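Local coordinates for variant surface glycoprotein MITAT 1.1 (Trypanosoma brucei brucei, PDB 5LY9) that forms the dense, antigenically variable coat of the bloodstream parasite, whose successive replacement lets the trypanosome evade the host's immune response, at residues 69-74 with 275-280; 99-104 with 244-249; 157-162 with 251-256. All blocks are in the same frame, centred on the assembly; numbering follows the deposited sequence.

Contact 1: 69-74 with 275-280. With NAG (2-acetamido-2-deoxy-beta-D-glucopyranose), chain C.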
loop_
_atom_site.group_PDB
_atom_site.type_symbol
_atom_site.label_atom_id
_atom_site.label_comp_id
_atom_site.label_asym_id
_atom_site.label_seq_id
_atom_site.Cartn_x
_atom_site.Cartn_y
_atom_site.Cartn_z
ATOM N N ARG A 69 -14.653 -16.671 22.653
ATOM C CA ARG A 69 -13.260 -16.172 22.772
ATOM C C ARG A 69 -12.430 -16.797 21.679
ATOM O O ARG A 69 -11.665 -16.116 21.021
ATOM C CB ARG A 69 -12.754 -16.548 24.143
ATOM C CG ARG A 69 -11.285 -16.191 24.423
ATOM C CD ARG A 69 -10.371 -17.391 24.482
ATOM N NE ARG A 69 -9.062 -16.922 24.915
ATOM C CZ ARG A 69 -8.698 -16.729 26.182
ATOM N NH1 ARG A 69 -9.457 -17.068 27.222
ATOM N NH2 ARG A 69 -7.541 -16.174 26.414
ATOM N N GLY A 70 -12.591 -18.106 21.522
ATOM C CA GLY A 70 -11.868 -18.843 20.454
ATOM C C GLY A 70 -12.224 -18.366 19.086
ATOM O O GLY A 70 -11.329 -18.252 18.211
ATOM N N TYR A 71 -13.517 -18.064 18.870
ATOM C CA TYR A 71 -13.984 -17.538 17.616
ATOM C C TYR A 71 -13.378 -16.196 17.278
ATOM O O TYR A 71 -12.821 -15.980 16.190
ATOM C CB TYR A 71 -15.494 -17.512 17.601
ATOM C CG TYR A 71 -16.093 -16.692 16.556
ATOM C CD1 TYR A 71 -16.395 -17.207 15.329
ATOM C CD2 TYR A 71 -16.362 -15.375 16.812
ATOM C CE1 TYR A 71 -16.881 -16.408 14.352
ATOM C CE2 TYR A 71 -16.823 -14.562 15.868
ATOM C CZ TYR A 71 -17.129 -15.078 14.614
ATOM O OH TYR A 71 -17.718 -14.231 13.652
ATOM N N PHE A 72 -13.453 -15.291 18.213
ATOM C CA PHE A 72 -12.867 -13.980 17.941
ATOM C C PHE A 72 -11.359 -14.072 17.727
ATOM O O PHE A 72 -10.812 -13.402 16.848
ATOM C CB PHE A 72 -13.149 -12.992 19.107
ATOM C CG PHE A 72 -14.605 -12.613 19.238
ATOM C CD1 PHE A 72 -15.303 -12.114 18.172
ATOM C CD2 PHE A 72 -15.254 -12.701 20.459
ATOM C CE1 PHE A 72 -16.675 -11.753 18.255
ATOM C CE2 PHE A 72 -16.618 -12.388 20.569
ATOM C CZ PHE A 72 -17.312 -11.931 19.483
ATOM N N ALA A 73 -10.680 -14.887 18.509
ATOM C CA ALA A 73 -9.251 -15.135 18.256
ATOM C C ALA A 73 -8.965 -15.640 16.853
ATOM O O ALA A 73 -8.119 -15.058 16.159
ATOM C CB ALA A 73 -8.694 -16.086 19.265
ATOM N N ARG A 74 -9.653 -16.664 16.412
ATOM C CA ARG A 74 -9.435 -17.127 15.024
ATOM C C ARG A 74 -9.669 -16.020 14.046
ATOM O O ARG A 74 -8.937 -15.887 13.065
ATOM C CB ARG A 74 -10.285 -18.361 14.627
ATOM C CG ARG A 74 -9.756 -19.642 15.199
ATOM C CD ARG A 74 -10.205 -20.833 14.358
ATOM N NE ARG A 74 -9.705 -22.071 14.899
ATOM C CZ ARG A 74 -10.062 -23.263 14.479
ATOM N NH1 ARG A 74 -10.908 -23.419 13.447
ATOM N NH2 ARG A 74 -9.565 -24.319 15.075
ATOM N N PRO A 275 -18.548 -20.750 9.615
ATOM C CA PRO A 275 -17.626 -21.916 9.579
ATOM C C PRO A 275 -16.573 -21.920 10.673
ATOM O O PRO A 275 -16.206 -23.022 11.150
ATOM C CB PRO A 275 -16.982 -21.893 8.172
ATOM C CG PRO A 275 -17.472 -20.653 7.566
ATOM C CD PRO A 275 -18.611 -20.060 8.305
ATOM N N THR A 276 -16.190 -20.740 11.159
ATOM C CA THR A 276 -15.151 -20.666 12.187
ATOM C C THR A 276 -15.807 -21.113 13.491
ATOM O O THR A 276 -15.231 -21.852 14.265
ATOM C CB THR A 276 -14.605 -19.251 12.314
ATOM O OG1 THR A 276 -14.048 -18.875 11.046
ATOM C CG2 THR A 276 -13.584 -19.151 13.424
ATOM N N LEU A 277 -17.022 -20.619 13.734
ATOM C CA LEU A 277 -17.757 -21.032 14.945
ATOM C C LEU A 277 -17.947 -22.538 14.976
ATOM O O LEU A 277 -17.687 -23.202 15.977
ATOM C CB LEU A 277 -19.110 -20.272 15.062
ATOM C CG LEU A 277 -19.741 -20.273 16.448
ATOM C CD1 LEU A 277 -18.871 -19.515 17.418
ATOM C CD2 LEU A 277 -21.162 -19.724 16.364
ATOM N N LYS A 278 -18.451 -23.083 13.897
ATOM C CA LYS A 278 -18.785 -24.485 13.851
ATOM C C LYS A 278 -17.526 -25.319 14.065
ATOM O O LYS A 278 -17.554 -26.325 14.801
ATOM C CB LYS A 278 -19.428 -24.807 12.460
ATOM C CG LYS A 278 -19.856 -26.244 12.319
ATOM C CD LYS A 278 -20.192 -26.561 10.880
ATOM C CE LYS A 278 -20.950 -27.859 10.884
ATOM N NZ LYS A 278 -21.051 -28.353 9.467
ATOM N N ALA A 279 -16.424 -24.906 13.405
ATOM C CA ALA A 279 -15.135 -25.687 13.519
ATOM C C ALA A 279 -14.625 -25.670 14.933
ATOM O O ALA A 279 -14.098 -26.684 15.436
ATOM C CB ALA A 279 -14.093 -25.147 12.600
ATOM N N LEU A 280 -14.802 -24.536 15.618
ATOM C CA LEU A 280 -14.331 -24.467 17.027
ATOM C C LEU A 280 -15.182 -25.311 17.998
ATOM O O LEU A 280 -14.694 -25.654 19.058
ATOM C CB LEU A 280 -14.258 -23.043 17.532
ATOM C CG LEU A 280 -13.095 -22.249 16.976
ATOM C CD1 LEU A 280 -13.349 -20.787 17.128
ATOM C CD2 LEU A 280 -11.851 -22.717 17.677
HETATM C C1 NAG C . -17.550 -8.501 15.710
HETATM C C2 NAG C . -17.264 -7.009 15.625
HETATM C C3 NAG C . -16.841 -6.443 16.934
HETATM C C4 NAG C . -17.926 -6.790 17.962
HETATM C C5 NAG C . -18.140 -8.295 18.003
HETATM C C6 NAG C . -19.255 -8.772 18.945
HETATM C C7 NAG C . -16.470 -6.149 13.482
HETATM C C8 NAG C . -15.326 -5.934 12.529
HETATM N N2 NAG C . -16.216 -6.764 14.641
HETATM O O3 NAG C . -16.736 -5.029 16.827
HETATM O O4 NAG C . -17.436 -6.362 19.230
HETATM O O5 NAG C . -18.531 -8.719 16.722
HETATM O O6 NAG C . -20.448 -8.010 18.701
HETATM O O7 NAG C . -17.594 -5.801 13.200
#

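Contact 2: 99-104 with 244-249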
loop_
_atom_site.group_PDB
_atom_site.type_symbol
_atom_site.label_atom_id
_atom_site.label_comp_id
_atom_site.label_asym_id
_atom_site.label_seq_id
_atom_site.Cartn_x
_atom_site.Cartn_y
_atom_site.Cartn_z
ATOM N N ALA A 99 -1.651 5.307 -9.979
ATOM C CA ALA A 99 -0.664 6.337 -10.032
ATOM C C ALA A 99 0.179 6.237 -11.297
ATOM O O ALA A 99 0.487 7.233 -11.932
ATOM C CB ALA A 99 0.190 6.284 -8.793
ATOM N N TYR A 100 0.504 5.007 -11.728
ATOM C CA TYR A 100 1.320 4.843 -12.939
ATOM C C TYR A 100 0.590 5.329 -14.185
ATOM O O TYR A 100 1.136 6.087 -15.004
ATOM C CB TYR A 100 1.679 3.350 -13.079
ATOM C CG TYR A 100 2.580 3.023 -14.250
ATOM C CD1 TYR A 100 3.814 3.693 -14.474
ATOM C CD2 TYR A 100 2.200 2.062 -15.167
ATOM C CE1 TYR A 100 4.621 3.359 -15.513
ATOM C CE2 TYR A 100 3.028 1.707 -16.240
ATOM C CZ TYR A 100 4.234 2.377 -16.430
ATOM O OH TYR A 100 5.025 2.059 -17.504
ATOM N N LEU A 101 -0.657 4.884 -14.344
ATOM C CA LEU A 101 -1.515 5.339 -15.440
ATOM C C LEU A 101 -1.715 6.863 -15.393
ATOM O O LEU A 101 -1.552 7.548 -16.449
ATOM C CB LEU A 101 -2.838 4.568 -15.436
ATOM C CG LEU A 101 -3.808 5.062 -16.480
ATOM C CD1 LEU A 101 -3.253 4.835 -17.846
ATOM C CD2 LEU A 101 -5.149 4.323 -16.298
ATOM N N LYS A 102 -1.951 7.422 -14.202
ATOM C CA LYS A 102 -2.110 8.862 -14.047
ATOM C C LYS A 102 -0.873 9.611 -14.466
ATOM O O LYS A 102 -0.942 10.694 -15.125
ATOM C CB LYS A 102 -2.461 9.173 -12.622
ATOM C CG LYS A 102 -2.650 10.628 -12.390
ATOM C CD LYS A 102 -3.290 10.918 -11.078
ATOM C CE LYS A 102 -3.011 12.292 -10.504
ATOM N NZ LYS A 102 -3.339 13.437 -11.433
ATOM N N GLY A 103 0.309 9.033 -14.169
ATOM C CA GLY A 103 1.565 9.721 -14.560
ATOM C C GLY A 103 1.711 9.831 -16.037
ATOM O O GLY A 103 2.178 10.858 -16.567
ATOM N N SER A 104 1.306 8.807 -16.787
ATOM C CA SER A 104 1.391 8.893 -18.208
ATOM C C SER A 104 0.345 9.835 -18.809
ATOM O O SER A 104 0.675 10.643 -19.713
ATOM C CB SER A 104 1.187 7.522 -18.903
ATOM O OG SER A 104 2.216 6.572 -18.395
ATOM N N PRO A 244 -1.506 -2.226 -21.582
ATOM C CA PRO A 244 -1.346 -2.890 -20.269
ATOM C C PRO A 244 -1.585 -1.974 -19.081
ATOM O O PRO A 244 -2.131 -2.460 -18.107
ATOM C CB PRO A 244 0.095 -3.434 -20.264
ATOM C CG PRO A 244 0.731 -2.735 -21.363
ATOM C CD PRO A 244 -0.294 -2.412 -22.413
ATOM N N ALA A 245 -1.083 -0.749 -19.061
ATOM C CA ALA A 245 -1.312 0.085 -17.877
ATOM C C ALA A 245 -2.797 0.324 -17.604
ATOM O O ALA A 245 -3.205 0.455 -16.432
ATOM C CB ALA A 245 -0.576 1.406 -17.963
ATOM N N TRP A 246 -3.608 0.412 -18.675
ATOM C CA TRP A 246 -5.054 0.611 -18.561
ATOM C C TRP A 246 -5.736 -0.649 -18.058
ATOM O O TRP A 246 -6.564 -0.574 -17.181
ATOM C CB TRP A 246 -5.654 1.006 -19.899
ATOM C CG TRP A 246 -5.108 2.302 -20.403
ATOM C CD1 TRP A 246 -3.962 2.519 -21.101
ATOM C CD2 TRP A 246 -5.753 3.567 -20.321
ATOM N NE1 TRP A 246 -3.858 3.833 -21.457
ATOM C CE2 TRP A 246 -4.952 4.502 -21.003
ATOM C CE3 TRP A 246 -6.921 4.011 -19.732
ATOM C CZ2 TRP A 246 -5.305 5.876 -21.083
ATOM C CZ3 TRP A 246 -7.251 5.352 -19.809
ATOM C CH2 TRP A 246 -6.466 6.258 -20.468
ATOM N N HIS A 247 -5.337 -1.789 -18.575
ATOM C CA HIS A 247 -5.858 -3.044 -18.052
ATOM C C HIS A 247 -5.473 -3.199 -16.584
ATOM O O HIS A 247 -6.312 -3.612 -15.785
ATOM C CB HIS A 247 -5.243 -4.219 -18.813
ATOM C CG HIS A 247 -5.781 -5.528 -18.359
ATOM N ND1 HIS A 247 -5.309 -6.162 -17.249
ATOM C CD2 HIS A 247 -6.835 -6.251 -18.789
ATOM C CE1 HIS A 247 -6.009 -7.270 -17.043
ATOM N NE2 HIS A 247 -6.898 -7.380 -18.003
ATOM N N GLU A 248 -4.224 -2.846 -16.216
ATOM C CA GLU A 248 -3.767 -3.038 -14.887
ATOM C C GLU A 248 -4.501 -2.164 -13.858
ATOM O O GLU A 248 -4.932 -2.659 -12.817
ATOM C CB GLU A 248 -2.251 -2.809 -14.793
ATOM C CG GLU A 248 -1.735 -2.871 -13.369
ATOM C CD GLU A 248 -1.805 -4.243 -12.694
ATOM O OE1 GLU A 248 -2.141 -5.262 -13.311
ATOM O OE2 GLU A 248 -1.496 -4.294 -11.501
ATOM N N ALA A 249 -4.721 -0.873 -14.150
ATOM C CA ALA A 249 -5.537 -0.046 -13.227
ATOM C C ALA A 249 -6.955 -0.563 -13.099
ATOM O O ALA A 249 -7.492 -0.561 -12.017
ATOM C CB ALA A 249 -5.560 1.394 -13.619
#

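Contact 3: 157-162 with 251-256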
loop_
_atom_site.group_PDB
_atom_site.type_symbol
_atom_site.label_atom_id
_atom_site.label_comp_id
_atom_site.label_asym_id
_atom_site.label_seq_id
_atom_site.Cartn_x
_atom_site.Cartn_y
_atom_site.Cartn_z
ATOM N N ALA A 157 -12.802 8.140 -3.140
ATOM C CA ALA A 157 -12.689 8.446 -4.578
ATOM C C ALA A 157 -14.006 8.258 -5.320
ATOM O O ALA A 157 -14.948 7.548 -4.882
ATOM C CB ALA A 157 -11.657 7.540 -5.145
ATOM N N THR A 158 -14.130 8.932 -6.457
ATOM C CA THR A 158 -15.282 8.722 -7.297
ATOM C C THR A 158 -15.141 7.408 -8.053
ATOM O O THR A 158 -14.069 6.875 -8.154
ATOM C CB THR A 158 -15.522 9.881 -8.225
ATOM O OG1 THR A 158 -14.388 10.101 -9.089
ATOM C CG2 THR A 158 -15.824 11.135 -7.434
ATOM N N ARG A 159 -16.258 6.913 -8.580
ATOM C CA ARG A 159 -16.319 5.642 -9.239
ATOM C C ARG A 159 -17.045 5.717 -10.548
ATOM O O ARG A 159 -17.571 4.700 -11.048
ATOM C CB ARG A 159 -17.087 4.694 -8.286
ATOM C CG ARG A 159 -16.266 4.411 -7.044
ATOM C CD ARG A 159 -15.410 3.199 -7.256
ATOM N NE ARG A 159 -14.564 2.882 -6.102
ATOM C CZ ARG A 159 -13.783 1.806 -6.044
ATOM N NH1 ARG A 159 -13.708 0.929 -7.031
ATOM N NH2 ARG A 159 -13.057 1.626 -4.964
ATOM N N THR A 160 -16.987 6.895 -11.192
ATOM C CA THR A 160 -17.652 7.051 -12.461
ATOM C C THR A 160 -16.762 6.922 -13.631
ATOM O O THR A 160 -17.255 6.638 -14.761
ATOM C CB THR A 160 -18.343 8.459 -12.523
ATOM O OG1 THR A 160 -17.515 9.478 -11.961
ATOM C CG2 THR A 160 -19.651 8.374 -11.701
ATOM N N GLU A 161 -15.453 7.198 -13.439
ATOM C CA GLU A 161 -14.572 7.245 -14.595
ATOM C C GLU A 161 -13.895 5.897 -14.868
ATOM O O GLU A 161 -13.573 5.585 -16.033
ATOM C CB GLU A 161 -13.546 8.357 -14.505
ATOM C CG GLU A 161 -14.143 9.713 -14.090
ATOM C CD GLU A 161 -15.344 10.102 -14.951
ATOM O OE1 GLU A 161 -15.307 9.945 -16.196
ATOM O OE2 GLU A 161 -16.369 10.502 -14.319
ATOM N N LEU A 162 -13.734 5.092 -13.820
ATOM C CA LEU A 162 -13.140 3.758 -13.961
ATOM C C LEU A 162 -14.006 2.836 -13.148
ATOM O O LEU A 162 -13.989 2.875 -11.909
ATOM C CB LEU A 162 -11.682 3.750 -13.462
ATOM C CG LEU A 162 -11.029 2.357 -13.355
ATOM C CD1 LEU A 162 -11.280 1.592 -14.659
ATOM C CD2 LEU A 162 -9.533 2.430 -12.982
ATOM N N GLU A 251 -8.219 -3.773 -13.613
ATOM C CA GLU A 251 -8.233 -5.047 -12.874
ATOM C C GLU A 251 -7.846 -4.834 -11.420
ATOM O O GLU A 251 -8.519 -5.356 -10.513
ATOM C CB GLU A 251 -7.307 -6.041 -13.529
ATOM C CG GLU A 251 -7.305 -7.372 -12.817
ATOM C CD GLU A 251 -6.573 -8.458 -13.571
ATOM O OE1 GLU A 251 -7.196 -9.034 -14.524
ATOM O OE2 GLU A 251 -5.396 -8.687 -13.245
ATOM N N ALA A 252 -6.821 -4.022 -11.149
ATOM C CA ALA A 252 -6.428 -3.827 -9.771
ATOM C C ALA A 252 -7.548 -3.140 -8.998
ATOM O O ALA A 252 -7.788 -3.441 -7.835
ATOM C CB ALA A 252 -5.171 -2.994 -9.700
ATOM N N ARG A 253 -8.224 -2.185 -9.631
ATOM C CA ARG A 253 -9.305 -1.557 -8.914
ATOM C C ARG A 253 -10.397 -2.560 -8.563
ATOM O O ARG A 253 -10.926 -2.578 -7.436
ATOM C CB ARG A 253 -9.854 -0.347 -9.702
ATOM C CG ARG A 253 -10.501 0.655 -8.740
ATOM C CD ARG A 253 -11.091 1.836 -9.392
ATOM N NE ARG A 253 -11.290 2.904 -8.412
ATOM C CZ ARG A 253 -11.929 4.033 -8.679
ATOM N NH1 ARG A 253 -12.490 4.256 -9.913
ATOM N NH2 ARG A 253 -11.957 4.992 -7.720
ATOM N N ASN A 254 -10.732 -3.407 -9.527
ATOM C CA ASN A 254 -11.775 -4.397 -9.266
ATOM C C ASN A 254 -11.364 -5.367 -8.193
ATOM O O ASN A 254 -12.274 -5.893 -7.481
ATOM C CB ASN A 254 -12.073 -5.166 -10.529
ATOM C CG ASN A 254 -12.973 -4.430 -11.433
ATOM O OD1 ASN A 254 -13.730 -3.555 -10.980
ATOM N ND2 ASN A 254 -12.915 -4.761 -12.734
ATOM N N ARG A 255 -10.077 -5.646 -8.058
ATOM C CA ARG A 255 -9.587 -6.646 -7.064
ATOM C C ARG A 255 -9.182 -6.130 -5.697
ATOM O O ARG A 255 -8.681 -6.924 -4.864
ATOM C CB ARG A 255 -8.469 -7.520 -7.683
ATOM C CG ARG A 255 -9.151 -8.271 -8.800
ATOM C CD ARG A 255 -8.309 -9.158 -9.632
ATOM N NE ARG A 255 -9.164 -9.754 -10.682
ATOM C CZ ARG A 255 -8.762 -10.734 -11.479
ATOM N NH1 ARG A 255 -7.558 -11.285 -11.328
ATOM N NH2 ARG A 255 -9.577 -11.179 -12.409
ATOM N N GLU A 256 -9.534 -4.882 -5.390
ATOM C CA GLU A 256 -9.161 -4.286 -4.112
ATOM C C GLU A 256 -9.816 -5.069 -2.984
ATOM O O GLU A 256 -11.059 -5.318 -2.976
ATOM C CB GLU A 256 -9.665 -2.866 -4.012
ATOM C CG GLU A 256 -8.946 -1.938 -4.949
ATOM C CD GLU A 256 -9.601 -0.572 -5.135
ATOM O OE1 GLU A 256 -10.752 -0.438 -4.784
ATOM O OE2 GLU A 256 -8.924 0.358 -5.685
HETATM O O HOH W 1 -13.118 -1.688 -6.038
#

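Contact 1: 69-74 with 275-280
Leu280 CD1 is pressed into the backbone of the long helix 62-114 at Gly70, and here the contact is tightest. The methyl lies 3.2 Å from Tyr71 N and 3.3 Å from Gly70 C, an approach that suits glycine, which puts no side chain between the leucine and the peptide plane. Next to it Tyr71 has CG anti to the backbone N (chi1 165°), and its side chain crosses that of Leu277 at about a right angle. Its CB is 3.9 Å from Leu277 CD1 and equally near Leu280 CD1, while Leu277 N lies at the ring edge. Tyrosine combines this apolar flank with a polar tip: its OH is hydrogen-bonded to Glu267 N and to a bound glycerol.

The other side is looser, more polar and partly exposed. Arg74, extended from CG to NE, slides past Thr276 in the opposite direction, with Thr276 CG2 3.6 Å from Arg74 CB. Farther out its guanidinium carries Leu280 CD2 over one face, 3.6 Å from Arg74 NE, while NH1 passes the small Ala279 CB. A long arginine suits this place because its aliphatic stem packs within the subunit while NH2 forms a salt bridge to Asp348 of the second subunit. Thr276 divides in the same way, its methyl turned to Arg74 and its OG1 hydrogen-bonded to Glu267 OE2. Away from the helix pair, Phe72 CZ meets C6 of a protein-linked NAG at 3.7 Å.

The axes of the two short segments come within 9.3 Å, at 130° between their directions. This is helix-on-helix packing against the long antiparallel helical hairpin (helices 24-55 and 62-114) characteristic of the A-type VSG N-terminal domain, with helix 275-285 applied to its flank beside the dimer interface.

Contact 2: 99-104 with 244-249
This is a buried, wholly apolar helix-helix contact, in which the short helix 244-254 lies against the C-terminal half of the long helix 62-114. The two segments run in roughly opposite senses, 140° between their directions, with axes 9.3 Å apart at closest approach. Ala245 and Leu101 are nearest in the backbone, their CA atoms 5.8 Å apart, a spacing that the small alanine makes easy.

Leu101 carries most of the packing. Its CG, anti to the backbone N, carries both methyls toward helix 244-254. CD1 sits over the face of the Trp246 indole, 3.7 Å from the centroid of the five-membered ring and 13° off its normal, a well-centred CH-pi contact. CD2 lies against Trp246 CE3 on the six-membered ring and also meets Ala249 CB at 4.0 Å. The bond from CA to CB of Trp246 leads away from the other helix, yet with CG beside its own backbone N (chi1 -62°) the broad indole spreads across the leucine at about a right angle. Ala245 and Ala249, one turn apart, let the helices approach. Ala245 CB also rests 4.0 Å from Tyr100 CD2.

The aromatic groups send their polar atoms outside the pair: Trp246 NE1 donates to Leu214 O, and Tyr100 OH is hydrogen-bonded to Asp106 OD2 of the second subunit. The indole also meets the ring of Tyr167 edge-to-face and touches Leu14 and Leu17 of helix 8-21.

With methyls, ring faces and alanines at the interface, the union depends on dispersion and exclusion of water. The directional bonds are made to groups outside the pair: the one from NE1 is likely to restrain the indole's rotation, and the other ties Tyr100 to the dimer partner.

Contact 3: 157-162 with 251-256
Arg253 leaves its helix with CG anti to the backbone N (chi1 -154°) and stays extended as far as NE, so that its guanidinium turns its N-H edge to the carbonyls of the facing loop. Arg159 instead bends at chi2 (-90°), laying its guanidinium flat on that of Arg253, with Arg253 NE over the face near the rim. The two planes are 11° apart and their centres 3.9 Å, a stack of like charges that nearby acids probably make tolerable.

Each guanidinium uses its edge for bonding and its face for stacking. Arg253 NH2 donates to Thr158 O at 2.9 Å in the plane of the carbonyl, and NH1 makes a weak bond to Leu162 O at the same length. Ala157 CB adjoins the same edge, 3.6 Å from Arg253 NH2, while the end of Leu162 meets Arg253 CD. Arginine suits this position because its several N-H groups can serve one loop carbonyl well, a second weakly, and an acid besides. Arg159 NH2 forms a salt bridge with Glu256 OE1 at 3.1 Å, entering along the syn lone pair although the carboxylate plane is about perpendicular to the guanidinium. A water accepts from Arg159 NH1 and donates to Arg253 O, joining the stack to the end of helix 244-254.

Acids from two neighbouring helices probably offset the paired positive charges: Glu20 of helix 8-21 pairs with Arg253 NH1, and Glu27 of helix 24-55 with Arg159 NH2. The loop between strands 143-144 and 173-174 is thereby fastened to the C-terminal end of helix 244-254, with Glu256 OE2 hydrogen-bonded to Ser94 OG of helix 62-114.

Contacts 2 and 3 are neighbours, their centres about 12 Å apart, and share helix 244-254: its first turns pack on helix 62-114 in contact 2, while its C-terminal end takes the loop in contact 3. They touch where Ala249 O meets Leu162 CD2 at 3.7 Å. Contact 1 lies about 41 Å from contact 2 between centres, on the other side of the chain's centre, but uses the same helix 62-114. Along the chain, contacts 2 and 3 interlace, and both are nested within the loop closed by contact 1. The long helix thus receives later parts of the chain at two distant levels of the elongated VSG domain, and both levels touch the second subunit.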